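Local coordinates for protein exodeoxyribonuclease III (Neisseria meningitidis, PDB 2JC4) that probably acts as a metal-dependent 3'-5' DNA exonuclease of the AP endonuclease/ExoA repair family, using magnesium or manganese ions, at residues Gln88-Ile92 with Asn103-Val107; Lys120-Phe124 with Asp146-Ala150; Phe197-Tyr203 with Val234-Arg239. The contacts are given in a common frame with arbitrary orientation. Residue numbers count along the deposited sequence, not the author numbering.

Contact 1: residues Gln88-Ile92 with Asn103-Val107; sequences QRRVI and NVYCV
Two neighbouring antiparallel strands of a beta hairpin, 91-96 and 99-105, meet here at the end away from their turn, in one of the two sheets of the DNase I-like fold. Arg90, Tyr105 and Asn103 lose the most surface. The register is fixed by two pairs: Ile92 and Asn103 are hydrogen-bonded (CA-CA 5.4 Å), with Ile92 N to Asn103 O at 3.1 Å and Asn103 N to Ile92 O at 2.8 Å, while Val91 and Val104 form the non-hydrogen-bonded pair (CA-CA 4.8 Å), touching through Val91 CG2 and Val104 CG1 at 4.2 Å. Beyond it, Tyr105 N donates to Arg90 O at 2.8 Å, although Arg90 (phi/psi -131/-15) has already left the extended conformation. Asn103, chi1 t, lies on the face of Ile92, its ND2 3.9 Å from Ile92 CG2; its amide is held by Gln33 and the carbonyl of Leu32. Arg90 is m at chi1 and t at chi2 and chi3, an extended chain that runs past the end of strand 99-105, beside Tyr105-Val107, where NH1 donates to Tyr105 O at 2.8 Å (155°) and lies 3.3 Å from CD2 of the Tyr105 ring. Val107 CA lies over one guanidinium face. Gln88 OE1 accepts from Arg90 NH2 at 2.8 Å, and Gln88 also touches the bound dihydrogenphosphate ion. Tyr105, chi1 t, is a predicted active-site residue whose side chain approaches that of the metal ligand Glu34, consistent with this end of the hairpin lining the catalytic cleft. One water links Arg90 NH2 (3.0 Å) and Tyr105 OH (3.0 Å).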
# COMPACT_ATOMS: atom_id res chain seq x y z
N GLN A 88 4.35 11.54 11.48
CA GLN A 88 4.43 10.16 11.00
C GLN A 88 4.48 10.08 9.48
O GLN A 88 3.61 10.60 8.78
CB GLN A 88 3.25 9.31 11.55
CG GLN A 88 3.29 9.22 13.10
CD GLN A 88 2.42 8.11 13.69
OE1 GLN A 88 2.32 7.00 13.14
NE2 GLN A 88 1.77 8.42 14.80
N ARG A 89 5.51 9.41 8.98
CA ARG A 89 5.81 9.42 7.55
C ARG A 89 4.98 8.34 6.85
O ARG A 89 5.37 7.19 6.82
CB ARG A 89 7.31 9.24 7.32
CG ARG A 89 8.16 10.35 7.98
CD ARG A 89 7.56 11.76 7.68
NE ARG A 89 8.55 12.83 7.90
CZ ARG A 89 8.24 14.10 8.19
NH1 ARG A 89 6.97 14.51 8.31
NH2 ARG A 89 9.23 14.99 8.38
N ARG A 90 3.82 8.74 6.30
CA ARG A 90 2.79 7.76 5.84
C ARG A 90 2.25 7.97 4.46
O ARG A 90 1.58 7.07 3.93
CB ARG A 90 1.60 7.81 6.78
CG ARG A 90 1.93 7.24 8.16
CD ARG A 90 0.72 7.29 9.01
NE ARG A 90 0.97 6.67 10.31
CZ ARG A 90 0.90 5.36 10.55
NH1 ARG A 90 0.68 4.50 9.54
NH2 ARG A 90 1.11 4.89 11.80
N VAL A 91 2.48 9.15 3.87
CA VAL A 91 1.88 9.49 2.55
C VAL A 91 2.94 10.18 1.67
O VAL A 91 3.53 11.21 2.06
CB VAL A 91 0.65 10.43 2.71
CG1 VAL A 91 -0.02 10.74 1.34
CG2 VAL A 91 -0.38 9.86 3.70
N ILE A 92 3.18 9.61 0.51
CA ILE A 92 4.00 10.27 -0.50
C ILE A 92 3.29 10.09 -1.83
O ILE A 92 2.75 9.02 -2.12
CB ILE A 92 5.46 9.69 -0.52
CG1 ILE A 92 6.35 10.55 -1.44
CG2 ILE A 92 5.51 8.17 -0.89
CD1 ILE A 92 7.85 10.22 -1.31
N ASN A 103 1.03 6.80 -2.54
CA ASN A 103 1.41 5.65 -1.73
C ASN A 103 1.10 5.94 -0.26
O ASN A 103 1.52 6.96 0.28
CB ASN A 103 2.91 5.41 -1.92
CG ASN A 103 3.47 4.30 -1.05
OD1 ASN A 103 2.75 3.41 -0.59
ND2 ASN A 103 4.80 4.32 -0.85
N VAL A 104 0.40 5.02 0.40
CA VAL A 104 0.01 5.17 1.78
C VAL A 104 0.47 4.00 2.65
O VAL A 104 0.38 2.83 2.26
CB VAL A 104 -1.56 5.34 1.90
CG1 VAL A 104 -1.98 6.72 1.42
CG2 VAL A 104 -2.37 4.18 1.14
N TYR A 105 0.96 4.32 3.83
CA TYR A 105 1.10 3.35 4.89
C TYR A 105 0.09 3.81 5.95
O TYR A 105 0.39 4.71 6.75
CB TYR A 105 2.55 3.29 5.45
CG TYR A 105 2.55 2.45 6.69
CD1 TYR A 105 1.95 1.19 6.68
CD2 TYR A 105 3.08 2.94 7.91
CE1 TYR A 105 1.89 0.40 7.86
CE2 TYR A 105 3.04 2.14 9.09
CZ TYR A 105 2.42 0.89 9.04
OH TYR A 105 2.30 0.10 10.16
N CYS A 106 -1.13 3.25 5.92
CA CYS A 106 -2.24 3.78 6.71
C CYS A 106 -2.09 3.35 8.16
O CYS A 106 -1.48 2.30 8.46
CB CYS A 106 -3.60 3.29 6.21
SG CYS A 106 -3.95 3.83 4.51
N VAL A 107 -2.68 4.15 9.04
CA VAL A 107 -2.64 3.86 10.47
C VAL A 107 -3.19 2.46 10.80
O VAL A 107 -4.32 2.13 10.44
CB VAL A 107 -3.40 4.94 11.29
CG1 VAL A 107 -3.22 4.70 12.79
CG2 VAL A 107 -2.91 6.33 10.91
O HOH W 1 0.60 1.92 11.82

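Contact 2: residues Lys120-Phe124 with Asp146-Ala150; sequences KEQWF and DFNIA
The loop 146-150, which carries the predicted catalytic residues Asp146 and Asn148, rests here on the helix 115-135 through that helix's 120-124 turn. The helical turn is regular, with Phe124 N donating to Lys120 O at 2.9 Å, so Lys120 and Phe124 stand one turn apart and both direct their CA-to-CB bonds toward the loop. The backbones remain well separated: the nearest CA pairs are Lys120-Asn148 at 9.8 Å and Phe124-Phe147 at 9.5 Å, a gap spanned by side chains. Lys120 is t at all four chi angles, and this full extension brings NZ within 2.8 Å of Asn148 O in a hydrogen bond. Its charge is met by Glu172 in a salt bridge from outside the pair. Phe124, with chi1 near -91°, places CZ 3.4 Å from Phe147 O, which lies at the ring edge, and 3.5 Å from Ile149 CD1; its CE2 reaches Phe147 CD2 at 4.4 Å. The CA-to-CB bond of Ile149 (chi1 m, chi2 t) points toward the helix, that of Phe147 (chi1 m) sideways. On the loop, Asp146 OD1 accepts from Asn148 N at 3.0 Å, which makes an Asx turn, and Asn148 adopts a positive phi (54/30). The Asn148 side chain has its polar partner outside the pair, ND2 donating to Cys106 O. With Asp146 and Asn148 both predicted to bind metal, and Asn148 also to stabilise the transition state, the buried helix-to-loop packing lies behind the Asp-Phe-Asn segment of what is probably the active site, as in the AP endonuclease/ExoA family.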
# COMPACT_ATOMS: atom_id res chain seq x y z
N LYS A 120 -6.40 6.83 13.81
CA LYS A 120 -6.76 6.20 12.54
C LYS A 120 -7.94 6.92 11.87
O LYS A 120 -7.91 7.18 10.66
CB LYS A 120 -7.09 4.71 12.70
CG LYS A 120 -7.18 3.94 11.38
CD LYS A 120 -7.39 2.42 11.63
CE LYS A 120 -7.24 1.60 10.32
NZ LYS A 120 -7.14 0.12 10.57
N GLU A 121 -9.00 7.20 12.65
CA GLU A 121 -10.19 7.86 12.12
C GLU A 121 -9.84 9.23 11.54
O GLU A 121 -10.25 9.56 10.44
CB GLU A 121 -11.26 8.00 13.21
CG GLU A 121 -12.57 8.70 12.78
CD GLU A 121 -13.55 8.85 13.93
OE1 GLU A 121 -13.17 8.67 15.11
OE2 GLU A 121 -14.72 9.14 13.65
N GLN A 122 -9.08 10.03 12.29
CA GLN A 122 -8.82 11.41 11.86
C GLN A 122 -7.90 11.39 10.63
O GLN A 122 -8.00 12.25 9.74
CB GLN A 122 -8.14 12.19 12.99
CG GLN A 122 -8.92 12.21 14.34
CD GLN A 122 -8.07 12.71 15.54
OE1 GLN A 122 -6.88 12.36 15.70
NE2 GLN A 122 -8.68 13.54 16.39
N TRP A 123 -6.97 10.44 10.63
CA TRP A 123 -5.97 10.30 9.58
C TRP A 123 -6.69 9.88 8.27
O TRP A 123 -6.45 10.45 7.19
CB TRP A 123 -4.89 9.28 10.01
CG TRP A 123 -3.75 9.18 9.06
CD1 TRP A 123 -2.56 9.89 9.10
CD2 TRP A 123 -3.70 8.37 7.90
NE1 TRP A 123 -1.77 9.52 8.03
CE2 TRP A 123 -2.46 8.62 7.27
CE3 TRP A 123 -4.59 7.48 7.31
CZ2 TRP A 123 -2.09 7.99 6.08
CZ3 TRP A 123 -4.21 6.84 6.13
CH2 TRP A 123 -2.97 7.10 5.55
N PHE A 124 -7.58 8.90 8.34
CA PHE A 124 -8.35 8.54 7.14
C PHE A 124 -9.22 9.68 6.58
O PHE A 124 -9.39 9.80 5.34
CB PHE A 124 -9.18 7.28 7.39
CG PHE A 124 -8.45 6.01 7.02
CD1 PHE A 124 -7.62 5.35 7.96
CD2 PHE A 124 -8.55 5.49 5.74
CE1 PHE A 124 -6.93 4.20 7.64
CE2 PHE A 124 -7.85 4.31 5.39
CZ PHE A 124 -7.06 3.65 6.34
N ASP A 146 -0.68 -0.12 2.10
CA ASP A 146 -1.18 -0.94 3.18
C ASP A 146 -2.24 -0.09 3.83
O ASP A 146 -1.93 0.94 4.44
CB ASP A 146 -0.03 -1.21 4.13
CG ASP A 146 -0.45 -2.03 5.35
OD1 ASP A 146 -1.65 -2.37 5.50
OD2 ASP A 146 0.48 -2.35 6.12
N PHE A 147 -3.50 -0.50 3.68
CA PHE A 147 -4.61 0.27 4.19
C PHE A 147 -4.94 -0.20 5.60
O PHE A 147 -5.64 0.51 6.30
CB PHE A 147 -5.86 0.16 3.29
CG PHE A 147 -5.73 0.89 2.00
CD1 PHE A 147 -4.99 0.31 0.96
CD2 PHE A 147 -6.33 2.15 1.81
CE1 PHE A 147 -4.80 0.98 -0.25
CE2 PHE A 147 -6.17 2.82 0.58
CZ PHE A 147 -5.41 2.21 -0.46
N ASN A 148 -4.41 -1.35 6.03
CA ASN A 148 -4.73 -1.88 7.36
C ASN A 148 -6.23 -1.99 7.58
O ASN A 148 -6.71 -1.88 8.69
CB ASN A 148 -4.08 -1.01 8.46
CG ASN A 148 -2.70 -1.50 8.83
OD1 ASN A 148 -2.52 -2.70 9.17
ND2 ASN A 148 -1.72 -0.61 8.77
N ILE A 149 -6.95 -2.23 6.48
CA ILE A 149 -8.39 -2.47 6.51
C ILE A 149 -8.68 -3.57 5.49
O ILE A 149 -8.22 -3.52 4.30
CB ILE A 149 -9.23 -1.20 6.18
CG1 ILE A 149 -9.02 -0.08 7.22
CG2 ILE A 149 -10.78 -1.59 6.04
CD1 ILE A 149 -9.64 1.25 6.77
N ALA A 150 -9.45 -4.55 5.96
CA ALA A 150 -9.92 -5.68 5.19
C ALA A 150 -11.37 -5.38 4.79
O ALA A 150 -12.27 -5.36 5.63
CB ALA A 150 -9.84 -6.94 6.06

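Contact 3: residues Phe197-Tyr203 with Val234-Arg239; sequences FYTWFDY and VDLETR. With NA (sodium ion), chain D.
Side-chain packing and one arginine hydrogen bond join the loop segment 197-203 to the end of strand 229-234 and the short helix 236-239. The closest CA pair, Thr199-Val234, is 6.6 Å apart. Val234, chi1 t, points toward the loop: CG1 lies 3.5 Å from Tyr198 O, and CG2 is 3.9 Å from Thr199 CG2 and 4.3 Å from Phe197 CB. Thr199 is p, its OG1 hydrogen-bonded to Asp217, a residue predicted to be important for catalysis; with Trp200 it forms a classic beta bulge facing Leu214. Phe201 is m at chi1, with CE1 4.0 Å from CD2 of Leu236 (chi1 m, chi2 t). Its ring also meets Phe208 edge-to-face. Arg239 follows the course t, p, t through chi1 to chi3; the p turn at chi2 carries the guanidinium across so that NH2 donates to Phe201 O at 2.9 Å (148°). The same NH2 is 4.2 Å from CD1 of Tyr203 (chi1 m), whose hydroxyl hydrogen-bonds to Pro244 O and to the metal ligand Asn9, and NH2 donates at 3.0 Å to a water that donates at 2.6 Å to Asp202 O. The helix begins at the N-cap Asp235, chi1 t, whose OD1 accepts from Thr238 N at 3.2 Å and whose OD2 accepts from Thr238 OG1 at 2.5 Å. A sodium ion sits 2.3 Å from Val234 O, with three waters completing its modelled ligands. Apolar contacts thus cover the strand end, while the single direct hydrogen bond between the segments ties a charged side chain to a backbone carbonyl.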
# COMPACT_ATOMS: atom_id res chain seq x y z
N PHE A 197 -7.91 -13.56 -1.29
CA PHE A 197 -6.65 -13.02 -1.78
C PHE A 197 -5.93 -12.29 -0.67
O PHE A 197 -5.71 -11.08 -0.74
CB PHE A 197 -6.88 -12.11 -2.99
CG PHE A 197 -7.36 -12.86 -4.21
CD1 PHE A 197 -8.72 -13.14 -4.37
CD2 PHE A 197 -6.45 -13.31 -5.17
CE1 PHE A 197 -9.19 -13.84 -5.50
CE2 PHE A 197 -6.89 -14.02 -6.29
CZ PHE A 197 -8.25 -14.29 -6.46
N TYR A 198 -5.55 -13.04 0.38
CA TYR A 198 -4.87 -12.38 1.51
C TYR A 198 -3.48 -11.82 1.16
O TYR A 198 -2.74 -12.41 0.36
CB TYR A 198 -4.71 -13.35 2.67
CG TYR A 198 -5.99 -14.05 3.07
CD1 TYR A 198 -7.20 -13.35 3.17
CD2 TYR A 198 -5.98 -15.39 3.39
CE1 TYR A 198 -8.38 -13.99 3.60
CE2 TYR A 198 -7.16 -16.04 3.79
CZ TYR A 198 -8.34 -15.33 3.88
OH TYR A 198 -9.49 -15.99 4.27
N THR A 199 -3.13 -10.68 1.77
CA THR A 199 -1.85 -10.03 1.47
C THR A 199 -0.95 -9.93 2.69
O THR A 199 0.22 -9.59 2.56
CB THR A 199 -2.09 -8.59 0.95
OG1 THR A 199 -2.70 -7.84 1.98
CG2 THR A 199 -3.05 -8.59 -0.30
N TRP A 200 -1.52 -10.15 3.89
CA TRP A 200 -0.77 -10.15 5.14
C TRP A 200 -1.04 -11.45 5.87
O TRP A 200 -2.19 -11.90 5.90
CB TRP A 200 -1.19 -8.98 6.04
CG TRP A 200 -0.57 -9.08 7.40
CD1 TRP A 200 0.73 -8.80 7.74
CD2 TRP A 200 -1.22 -9.50 8.59
NE1 TRP A 200 0.91 -9.03 9.07
CE2 TRP A 200 -0.26 -9.47 9.62
CE3 TRP A 200 -2.53 -9.92 8.89
CZ2 TRP A 200 -0.56 -9.81 10.96
CZ3 TRP A 200 -2.85 -10.26 10.22
CH2 TRP A 200 -1.85 -10.20 11.24
N PHE A 201 0.01 -12.07 6.40
CA PHE A 201 -0.11 -13.28 7.19
C PHE A 201 0.79 -13.09 8.43
O PHE A 201 1.98 -12.81 8.30
CB PHE A 201 0.36 -14.52 6.40
CG PHE A 201 -0.31 -14.70 5.04
CD1 PHE A 201 0.11 -13.94 3.92
CD2 PHE A 201 -1.32 -15.65 4.89
CE1 PHE A 201 -0.52 -14.12 2.67
CE2 PHE A 201 -1.96 -15.85 3.62
CZ PHE A 201 -1.54 -15.09 2.53
N ASP A 202 0.21 -13.21 9.62
CA ASP A 202 0.97 -13.02 10.83
C ASP A 202 2.16 -14.01 10.86
O ASP A 202 2.01 -15.21 10.55
CB ASP A 202 0.03 -13.23 12.04
CG ASP A 202 0.55 -12.59 13.33
OD1 ASP A 202 1.77 -12.63 13.61
OD2 ASP A 202 -0.28 -12.05 14.08
N TYR A 203 3.33 -13.50 11.22
CA TYR A 203 4.46 -14.38 11.52
C TYR A 203 4.12 -15.35 12.65
O TYR A 203 4.55 -16.52 12.64
CB TYR A 203 5.68 -13.58 11.95
CG TYR A 203 6.37 -12.66 10.95
CD1 TYR A 203 6.74 -13.10 9.66
CD2 TYR A 203 6.75 -11.37 11.34
CE1 TYR A 203 7.44 -12.26 8.78
CE2 TYR A 203 7.45 -10.52 10.48
CZ TYR A 203 7.78 -10.97 9.20
OH TYR A 203 8.46 -10.12 8.39
N VAL A 234 -1.47 -11.20 -6.18
CA VAL A 234 -0.70 -11.13 -4.92
C VAL A 234 0.54 -12.00 -5.14
O VAL A 234 0.41 -13.18 -5.53
CB VAL A 234 -1.56 -11.57 -3.68
CG1 VAL A 234 -0.75 -11.46 -2.34
CG2 VAL A 234 -2.86 -10.74 -3.59
N ASP A 235 1.72 -11.43 -4.92
CA ASP A 235 2.98 -12.11 -5.14
C ASP A 235 3.35 -12.99 -3.95
O ASP A 235 4.17 -12.63 -3.11
CB ASP A 235 4.09 -11.08 -5.42
CG ASP A 235 5.47 -11.70 -5.66
OD1 ASP A 235 5.61 -12.94 -5.75
OD2 ASP A 235 6.43 -10.93 -5.73
N LEU A 236 2.77 -14.18 -3.92
CA LEU A 236 3.07 -15.13 -2.85
C LEU A 236 4.43 -15.84 -2.96
O LEU A 236 4.89 -16.46 -1.98
CB LEU A 236 1.94 -16.15 -2.75
CG LEU A 236 0.58 -15.55 -2.36
CD1 LEU A 236 -0.39 -16.67 -2.13
CD2 LEU A 236 0.62 -14.66 -1.09
N GLU A 237 5.04 -15.82 -4.15
CA GLU A 237 6.42 -16.33 -4.28
C GLU A 237 7.35 -15.55 -3.35
O GLU A 237 8.15 -16.14 -2.61
CB GLU A 237 6.92 -16.20 -5.73
CG GLU A 237 6.10 -17.05 -6.69
CD GLU A 237 6.52 -16.88 -8.13
OE1 GLU A 237 7.75 -16.74 -8.39
OE2 GLU A 237 5.61 -16.91 -8.99
N THR A 238 7.21 -14.24 -3.36
CA THR A 238 8.03 -13.35 -2.54
C THR A 238 7.70 -13.58 -1.07
O THR A 238 8.59 -13.58 -0.24
CB THR A 238 7.83 -11.87 -2.94
OG1 THR A 238 8.34 -11.69 -4.27
CG2 THR A 238 8.60 -10.92 -2.02
N ARG A 239 6.41 -13.76 -0.74
CA ARG A 239 5.98 -14.06 0.65
C ARG A 239 6.48 -15.45 1.14
O ARG A 239 6.63 -15.68 2.34
CB ARG A 239 4.45 -13.94 0.73
CG ARG A 239 3.82 -14.07 2.15
CD ARG A 239 4.46 -13.11 3.11
NE ARG A 239 3.98 -13.28 4.49
CZ ARG A 239 4.47 -14.15 5.36
NH1 ARG A 239 5.42 -15.04 5.00
NH2 ARG A 239 3.98 -14.15 6.61
NA NA D . -0.48 -14.86 -6.78
O HOH W 2 3.28 -16.33 8.53
O HOH W 3 -2.72 -13.74 -6.64
O HOH W 4 1.80 -15.79 -6.44
O HOH W 5 -1.38 -16.70 -5.58

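Along the chain the three contacts come in series, each closing before the next opens, all within the DNase I-like fold. Contacts 1 and 2 adjoin, with centres 10 Å apart: strand 99-105 leads into helix 115-135, and Cys106 joins them, its N 2.9 Å from Asp146 O, its O 2.9 Å from Asn148 ND2 and its SG 3.4 Å from Trp123 CZ3. Contact 3 stands apart, its centre 20 Å from that of contact 1, on the other side of the chain's centre, and 19 Å from that of contact 2; strand 229-234 belongs to the other sheet. Predicted catalytic or metal-site residues lie in or beside all three, consistent with a cleft assembled from both sheets.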